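Local coordinates for protein peptidoglycan glycosyltransferase (PDB 5UY7) that belongs to the penicillin-binding proteins and carries a transpeptidase-type domain of the beta-lactamase fold, at residues 198-204 / 234-239; 206-210 / 518-523. All coordinates share one frame; numbering follows the deposited sequence. Where two conformers were deposited one is given.

Interaction 1. Residues 198-204 / 234-239; sequences SIDSKIQ and EVLALV
Gln204 lays its carboxamide along the backbone of Leu238 and against the methyl CG2 of Val239, which lies 3.6 Å from Gln204 NE2. The side chain leaves with CG anti to the backbone N (chi1 -179°) and then bends at chi2, 83°, which turns the amide back onto the strand. Gln204 OE1 accepts a hydrogen bond from Leu238 N at 2.8 Å, in the carbonyl plane and on a lone pair. Gln204 NE2 gives to Leu238 O at 2.9 Å from above that carbonyl's plane; two bonds to one residue fix the amide's rotation. Strand 235-241 is an outermost strand of the antiparallel sheet of the transpeptidase fold, and it carries a classic beta bulge where Leu236 and Ala237 both face Val227. At the bulge Leu236 O accepts a hydrogen bond from Asp200 N at 2.9 Å, while Asp200, as N-cap of helix 201-217, accepts Ile203 N on OD1. Ile203 CD1 meets Leu236 CD1 at 3.7 Å, and its CG2 rests on the Ala237 methyl. On the loop before the helix, Ile199 CD1 packs beside Val235 CG1, the two side chains pointing the same way. Ser198 OG donates to Val235 O at 2.7 Å, tilted from the carbonyl plane.

Interaction 2. Residues 206-210 / 518-523; sequences IAYAN and AIAGDT
Ile206 pushes its branch methyl CG2 against Asp522 CB, 3.5 Å away, and its CD1 runs on to Asp522 O at 3.6 Å. Chi1 of -75° sets CG1 beside the backbone N and CG2 anti to it, and this CG2 methyl also comes near Thr523 OG1, a hydroxyl that donates to Ile519 O within its own helix. That carbonyl is gripped twice, since Thr523 N reaches it from the other face of its plane. The next residue, Ala207, offers a small surface: Ile519 CD1 lies 3.9 Å from Ala207 CA and close to its methyl. Helices 201-217 and 509-526, far apart in sequence, are here packed side by side on one face of the antiparallel sheet of the transpeptidase fold, their short segments 9.3 Å apart at the closest and running roughly antiparallel at 144°. Ile519 goes deeper than the helix pair, touching Ala225 and Val227 of one strand and Val494 and Val496 of the next. Asn210 supplies the polar end. Its CB lies on Ile519 CG1, and its ND2 gives a nearly straight bond (172°) to Asp522 OD2 at 2.9 Å, on the anti side of the carboxylate but tilted out of its plane, while the oxygen lies in the plane of the amide. The same ND2 also donates to Ile206 O, one turn back, from above the carbonyl plane. Asn210 OD1 sits 3.3 Å from Ala518 CB and accepts a hydrogen bond from a water that also donates to Asp522 OD2. The other carboxylate oxygen, Asp522 OD1, forms a salt bridge with Arg525.

Interactions 1 and 2 have centres about 11 Å apart and share helix 201-217: its first turn and the loop before it meet edge strand 235-241, and the following turn meets helix 509-526. Along the chain the segments alternate, 198-204, 206-210, 234-239 and then 518-523, so the start of the modelled chain is joined to both an early strand and the last helix. The contacts touch directly, with Ile203 CD1 3.8 Å from Thr523 CG2 and Ala207 CB 3.9 Å from Ala237 CB. Together they lay the N-terminal and C-terminal helices of the transpeptidase fold against its five-stranded antiparallel sheet.

Interaction 1. Residues 198-204 / 234-239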
ATOM      1  N   SER A 198     -11.806   3.996 -18.725  1.00 23.58           N
ATOM      2  CA  SER A 198     -12.513   3.687 -17.493  1.00 20.53           C
ATOM      3  C   SER A 198     -12.546   4.867 -16.541  1.00 24.42           C
ATOM      4  O   SER A 198     -13.317   4.833 -15.578  1.00 21.52           O
ATOM      5  CB  SER A 198     -11.863   2.490 -16.792  1.00 20.64           C
ATOM      6  OG  SER A 198     -10.495   2.747 -16.564  1.00 22.85           O
ATOM      7  N   ILE A 199     -11.735   5.898 -16.795  1.00 20.47           N
ATOM      8  CA  ILE A 199     -11.704   7.071 -15.931  1.00 19.92           C
ATOM      9  C   ILE A 199     -13.103   7.641 -15.787  1.00 24.63           C
ATOM     10  O   ILE A 199     -13.798   7.893 -16.778  1.00 26.06           O
ATOM     11  CB  ILE A 199     -10.741   8.131 -16.492  1.00 26.54           C
ATOM     12  CG1 ILE A 199      -9.341   7.555 -16.689  1.00 31.90           C
ATOM     13  CG2 ILE A 199     -10.707   9.355 -15.574  1.00 25.43           C
ATOM     14  CD1 ILE A 199      -8.666   7.193 -15.418  1.00 26.68           C
ATOM     15  N   ASP A 200     -13.525   7.829 -14.541  1.00 21.34           N
ATOM     16  CA  ASP A 200     -14.815   8.420 -14.212  1.00 21.48           C
ATOM     17  C   ASP A 200     -14.588   9.905 -13.955  1.00 23.04           C
ATOM     18  O   ASP A 200     -13.828  10.259 -13.051  1.00 22.55           O
ATOM     19  CB  ASP A 200     -15.395   7.718 -12.986  1.00 22.54           C
ATOM     20  CG  ASP A 200     -16.737   8.277 -12.550  1.00 32.08           C
ATOM     21  OD1 ASP A 200     -16.863   9.502 -12.381  1.00 29.77           O
ATOM     22  OD2 ASP A 200     -17.671   7.471 -12.344  1.00 40.21           O
ATOM     23  N   SER A 201     -15.251  10.772 -14.735  1.00 21.15           N
ATOM     24  CA  SER A 201     -14.981  12.209 -14.647  0.63 21.03           C
ATOM     25  C   SER A 201     -15.203  12.736 -13.236  1.00 21.28           C
ATOM     26  O   SER A 201     -14.487  13.640 -12.779  1.00 19.61           O
ATOM     27  CB  SER A 201     -15.864  12.982 -15.626  0.63 21.31           C
ATOM     28  OG  SER A 201     -15.560  12.672 -16.976  0.63 27.08           O
ATOM     29  N   LYS A 202     -16.214  12.208 -12.547  1.00 22.01           N
ATOM     30  CA  LYS A 202     -16.521  12.659 -11.193  1.00 18.61           C
ATOM     31  C   LYS A 202     -15.446  12.227 -10.199  1.00 20.30           C
ATOM     32  O   LYS A 202     -15.029  13.018  -9.342  1.00 18.69           O
ATOM     33  CB  LYS A 202     -17.890  12.112 -10.786  1.00 24.98           C
ATOM     34  CG  LYS A 202     -18.394  12.531  -9.433  1.00 28.97           C
ATOM     35  CD  LYS A 202     -19.920  12.361  -9.367  1.00 37.26           C
ATOM     36  CE  LYS A 202     -20.402  11.168 -10.193  1.00 33.40           C
ATOM     37  NZ  LYS A 202     -21.840  10.829  -9.981  1.00 29.72           N
ATOM     38  N   ILE A 203     -14.987  10.975 -10.287  1.00 19.11           N
ATOM     39  CA  ILE A 203     -13.952  10.527  -9.362  0.57 16.11           C
ATOM     40  C   ILE A 203     -12.613  11.160  -9.712  1.00 16.26           C
ATOM     41  O   ILE A 203     -11.821  11.482  -8.818  1.00 17.47           O
ATOM     42  CB  ILE A 203     -13.873   8.988  -9.343  0.57 16.32           C
ATOM     43  CG1 ILE A 203     -15.207   8.409  -8.859  0.57 19.42           C
ATOM     44  CG2 ILE A 203     -12.743   8.518  -8.429  0.57 18.40           C
ATOM     45  CD1 ILE A 203     -15.276   6.883  -8.857  0.57 15.47           C
ATOM     46  N   GLN A 204     -12.343  11.364 -11.005  1.00 15.47           N
ATOM     47  CA  GLN A 204     -11.144  12.095 -11.406  1.00 15.61           C
ATOM     48  C   GLN A 204     -11.137  13.495 -10.798  1.00 17.15           C
ATOM     49  O   GLN A 204     -10.105  13.956 -10.297  1.00 17.14           O
ATOM     50  CB  GLN A 204     -11.067  12.166 -12.938  1.00 17.57           C
ATOM     51  CG  GLN A 204      -9.850  12.896 -13.492  1.00 19.08           C
ATOM     52  CD  GLN A 204      -8.625  12.008 -13.557  1.00 21.31           C
ATOM     53  OE1 GLN A 204      -8.641  10.895 -13.041  1.00 19.94           O
ATOM     54  NE2 GLN A 204      -7.564  12.487 -14.205  1.00 21.76           N
ATOM     55  N   GLU A 234     -10.438  -1.610 -13.113  1.00 17.77           N
ATOM     56  CA  GLU A 234     -10.504  -0.377 -13.881  1.00 17.78           C
ATOM     57  C   GLU A 234      -9.955   0.791 -13.071  1.00 19.36           C
ATOM     58  O   GLU A 234     -10.272   0.951 -11.889  1.00 19.13           O
ATOM     59  CB  GLU A 234     -11.949  -0.087 -14.295  1.00 18.14           C
ATOM     60  CG  GLU A 234     -12.472  -0.980 -15.408  1.00 20.35           C
ATOM     61  CD  GLU A 234     -13.962  -0.799 -15.665  1.00 24.00           C
ATOM     62  OE1 GLU A 234     -14.545   0.192 -15.180  1.00 32.06           O
ATOM     63  OE2 GLU A 234     -14.552  -1.652 -16.349  1.00 27.88           O
ATOM     64  N   VAL A 235      -9.137   1.618 -13.717  1.00 16.93           N
ATOM     65  CA  VAL A 235      -8.672   2.859 -13.108  1.00 15.73           C
ATOM     66  C   VAL A 235      -9.792   3.883 -13.200  1.00 17.29           C
ATOM     67  O   VAL A 235     -10.217   4.253 -14.298  1.00 19.23           O
ATOM     68  CB  VAL A 235      -7.399   3.369 -13.796  1.00 16.72           C
ATOM     69  CG1 VAL A 235      -7.001   4.738 -13.228  1.00 18.67           C
ATOM     70  CG2 VAL A 235      -6.274   2.381 -13.596  1.00 19.49           C
ATOM     71  N   LEU A 236     -10.296   4.323 -12.046  1.00 14.14           N
ATOM     72  CA  LEU A 236     -11.368   5.308 -12.010  1.00 16.45           C
ATOM     73  C   LEU A 236     -10.841   6.732 -11.969  1.00 16.59           C
ATOM     74  O   LEU A 236     -11.546   7.661 -12.393  1.00 17.37           O
ATOM     75  CB  LEU A 236     -12.265   5.066 -10.790  1.00 17.21           C
ATOM     76  CG  LEU A 236     -12.902   3.675 -10.716  1.00 18.66           C
ATOM     77  CD1 LEU A 236     -13.733   3.557  -9.438  1.00 21.46           C
ATOM     78  CD2 LEU A 236     -13.776   3.423 -11.936  1.00 21.41           C
ATOM     79  N   ALA A 237      -9.625   6.921 -11.458  1.00 16.26           N
ATOM     80  CA  ALA A 237      -8.997   8.234 -11.422  1.00 15.81           C
ATOM     81  C   ALA A 237      -7.496   8.045 -11.481  1.00 15.80           C
ATOM     82  O   ALA A 237      -6.961   7.097 -10.903  1.00 15.27           O
ATOM     83  CB  ALA A 237      -9.385   9.020 -10.165  1.00 18.71           C
ATOM     84  N   LEU A 238      -6.823   8.959 -12.174  1.00 15.13           N
ATOM     85  CA  LEU A 238      -5.369   8.904 -12.299  1.00 16.89           C
ATOM     86  C   LEU A 238      -4.918  10.345 -12.476  1.00 20.11           C
ATOM     87  O   LEU A 238      -5.169  10.931 -13.532  1.00 19.43           O
ATOM     88  CB  LEU A 238      -4.975   8.030 -13.492  1.00 17.29           C
ATOM     89  CG  LEU A 238      -3.515   7.693 -13.796  1.00 25.69           C
ATOM     90  CD1 LEU A 238      -3.032   6.600 -12.883  1.00 24.00           C
ATOM     91  CD2 LEU A 238      -3.384   7.251 -15.248  1.00 32.30           C
ATOM     92  N   VAL A 239      -4.317  10.937 -11.440  1.00 15.80           N
ATOM     93  CA  VAL A 239      -4.035  12.369 -11.421  1.00 18.29           C
ATOM     94  C   VAL A 239      -2.585  12.611 -11.029  1.00 19.33           C
ATOM     95  O   VAL A 239      -2.115  12.082 -10.018  1.00 19.68           O
ATOM     96  CB  VAL A 239      -4.966  13.123 -10.449  1.00 19.35           C
ATOM     97  CG1 VAL A 239      -4.639  14.627 -10.458  1.00 23.93           C
ATOM     98  CG2 VAL A 239      -6.408  12.910 -10.835  1.00 24.30           C
TER

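Interaction 2. Residues 206-210 / 518-523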
ATOM      1  N   ILE A 206     -12.718  14.420  -8.047  1.00 16.48           N
ATOM      2  CA  ILE A 206     -12.519  14.251  -6.607  1.00 18.27           C
ATOM      3  C   ILE A 206     -11.040  14.089  -6.296  1.00 17.94           C
ATOM      4  O   ILE A 206     -10.501  14.724  -5.379  1.00 17.96           O
ATOM      5  CB  ILE A 206     -13.330  13.050  -6.091  1.00 14.98           C
ATOM      6  CG1 ILE A 206     -14.809  13.412  -5.998  1.00 18.20           C
ATOM      7  CG2 ILE A 206     -12.800  12.591  -4.742  1.00 16.52           C
ATOM      8  CD1 ILE A 206     -15.699  12.211  -5.787  1.00 16.66           C
ATOM      9  N   ALA A 207     -10.360  13.227  -7.058  1.00 14.74           N
ATOM     10  CA  ALA A 207      -8.938  13.006  -6.835  1.00 16.29           C
ATOM     11  C   ALA A 207      -8.137  14.268  -7.121  1.00 17.25           C
ATOM     12  O   ALA A 207      -7.248  14.642  -6.344  1.00 18.45           O
ATOM     13  CB  ALA A 207      -8.455  11.855  -7.717  1.00 17.58           C
ATOM     14  N   TYR A 208      -8.452  14.949  -8.220  1.00 15.26           N
ATOM     15  CA  TYR A 208      -7.729  16.162  -8.579  1.00 17.59           C
ATOM     16  C   TYR A 208      -7.909  17.253  -7.529  1.00 19.18           C
ATOM     17  O   TYR A 208      -6.935  17.871  -7.080  1.00 19.28           O
ATOM     18  CB  TYR A 208      -8.218  16.647  -9.944  1.00 18.29           C
ATOM     19  CG  TYR A 208      -7.785  18.039 -10.287  1.00 21.35           C
ATOM     20  CD1 TYR A 208      -6.555  18.273 -10.861  1.00 22.11           C
ATOM     21  CD2 TYR A 208      -8.621  19.120 -10.045  1.00 20.75           C
ATOM     22  CE1 TYR A 208      -6.164  19.560 -11.191  1.00 25.41           C
ATOM     23  CE2 TYR A 208      -8.238  20.397 -10.357  1.00 24.98           C
ATOM     24  CZ  TYR A 208      -7.006  20.609 -10.924  1.00 23.16           C
ATOM     25  OH  TYR A 208      -6.642  21.898 -11.235  1.00 27.73           O
ATOM     26  N   ALA A 209      -9.158  17.523  -7.146  1.00 18.49           N
ATOM     27  CA  ALA A 209      -9.428  18.614  -6.217  1.00 17.33           C
ATOM     28  C   ALA A 209      -8.736  18.385  -4.882  1.00 18.33           C
ATOM     29  O   ALA A 209      -8.128  19.305  -4.319  1.00 20.33           O
ATOM     30  CB  ALA A 209     -10.934  18.758  -6.019  1.00 18.58           C
ATOM     31  N   ASN A 210      -8.813  17.159  -4.361  1.00 16.69           N
ATOM     32  CA  ASN A 210      -8.205  16.895  -3.069  1.00 15.65           C
ATOM     33  C   ASN A 210      -6.689  16.900  -3.156  1.00 17.51           C
ATOM     34  O   ASN A 210      -6.011  17.358  -2.225  1.00 20.25           O
ATOM     35  CB  ASN A 210      -8.710  15.561  -2.510  1.00 17.57           C
ATOM     36  CG  ASN A 210     -10.101  15.674  -1.940  1.00 20.54           C
ATOM     37  OD1 ASN A 210     -10.333  16.429  -0.998  1.00 20.16           O
ATOM     38  ND2 ASN A 210     -11.043  14.921  -2.503  1.00 21.72           N
ATOM     39  N   ALA A 518      -9.718  11.892   2.341  1.00 15.70           N
ATOM     40  CA  ALA A 518     -10.621  12.754   1.590  1.00 17.03           C
ATOM     41  C   ALA A 518     -11.061  12.086   0.294  1.00 17.99           C
ATOM     42  O   ALA A 518     -12.249  12.072  -0.040  1.00 16.64           O
ATOM     43  CB  ALA A 518      -9.942  14.097   1.310  1.00 18.57           C
ATOM     44  N   ILE A 519     -10.118  11.509  -0.449  1.00 14.87           N
ATOM     45  CA  ILE A 519     -10.485  10.900  -1.721  1.00 14.49           C
ATOM     46  C   ILE A 519     -11.356   9.674  -1.497  1.00 14.96           C
ATOM     47  O   ILE A 519     -12.357   9.477  -2.192  1.00 15.20           O
ATOM     48  CB  ILE A 519      -9.231  10.566  -2.544  1.00 15.82           C
ATOM     49  CG1 ILE A 519      -8.541  11.863  -2.959  1.00 15.72           C
ATOM     50  CG2 ILE A 519      -9.614   9.691  -3.740  1.00 15.56           C
ATOM     51  CD1 ILE A 519      -7.188  11.660  -3.665  1.00 17.31           C
ATOM     52  N   ALA A 520     -10.979   8.817  -0.538  1.00 15.29           N
ATOM     53  CA  ALA A 520     -11.767   7.617  -0.276  1.00 14.07           C
ATOM     54  C   ALA A 520     -13.180   7.973   0.174  1.00 16.34           C
ATOM     55  O   ALA A 520     -14.166   7.424  -0.335  1.00 16.02           O
ATOM     56  CB  ALA A 520     -11.070   6.751   0.778  1.00 14.49           C
ATOM     57  N   GLY A 521     -13.298   8.883   1.139  1.00 14.45           N
ATOM     58  CA  GLY A 521     -14.617   9.260   1.627  1.00 16.33           C
ATOM     59  C   GLY A 521     -15.463   9.941   0.566  1.00 17.06           C
ATOM     60  O   GLY A 521     -16.652   9.633   0.407  1.00 16.79           O
ATOM     61  N   ASP A 522     -14.863  10.882  -0.165  1.00 14.74           N
ATOM     62  CA  ASP A 522     -15.606  11.578  -1.210  1.00 15.30           C
ATOM     63  C   ASP A 522     -16.083  10.595  -2.267  1.00 15.20           C
ATOM     64  O   ASP A 522     -17.189  10.743  -2.805  1.00 17.47           O
ATOM     65  CB  ASP A 522     -14.752  12.665  -1.865  1.00 16.41           C
ATOM     66  CG  ASP A 522     -14.532  13.878  -0.979  1.00 24.99           C
ATOM     67  OD1 ASP A 522     -15.125  13.969   0.121  1.00 24.84           O
ATOM     68  OD2 ASP A 522     -13.765  14.771  -1.401  1.00 20.72           O
ATOM     69  N   THR A 523     -15.244   9.606  -2.598  1.00 16.09           N
ATOM     70  CA  THR A 523     -15.620   8.610  -3.599  1.00 15.51           C
ATOM     71  C   THR A 523     -16.731   7.703  -3.088  1.00 14.11           C
ATOM     72  O   THR A 523     -17.689   7.432  -3.823  1.00 16.69           O
ATOM     73  CB  THR A 523     -14.393   7.790  -4.016  1.00 14.86           C
ATOM     74  OG1 THR A 523     -13.426   8.671  -4.596  1.00 16.10           O
ATOM     75  CG2 THR A 523     -14.777   6.726  -5.044  1.00 17.64           C
TER
HETATM   76  O   HOH W   1     -12.573  16.676   0.442  1.00 44.64           O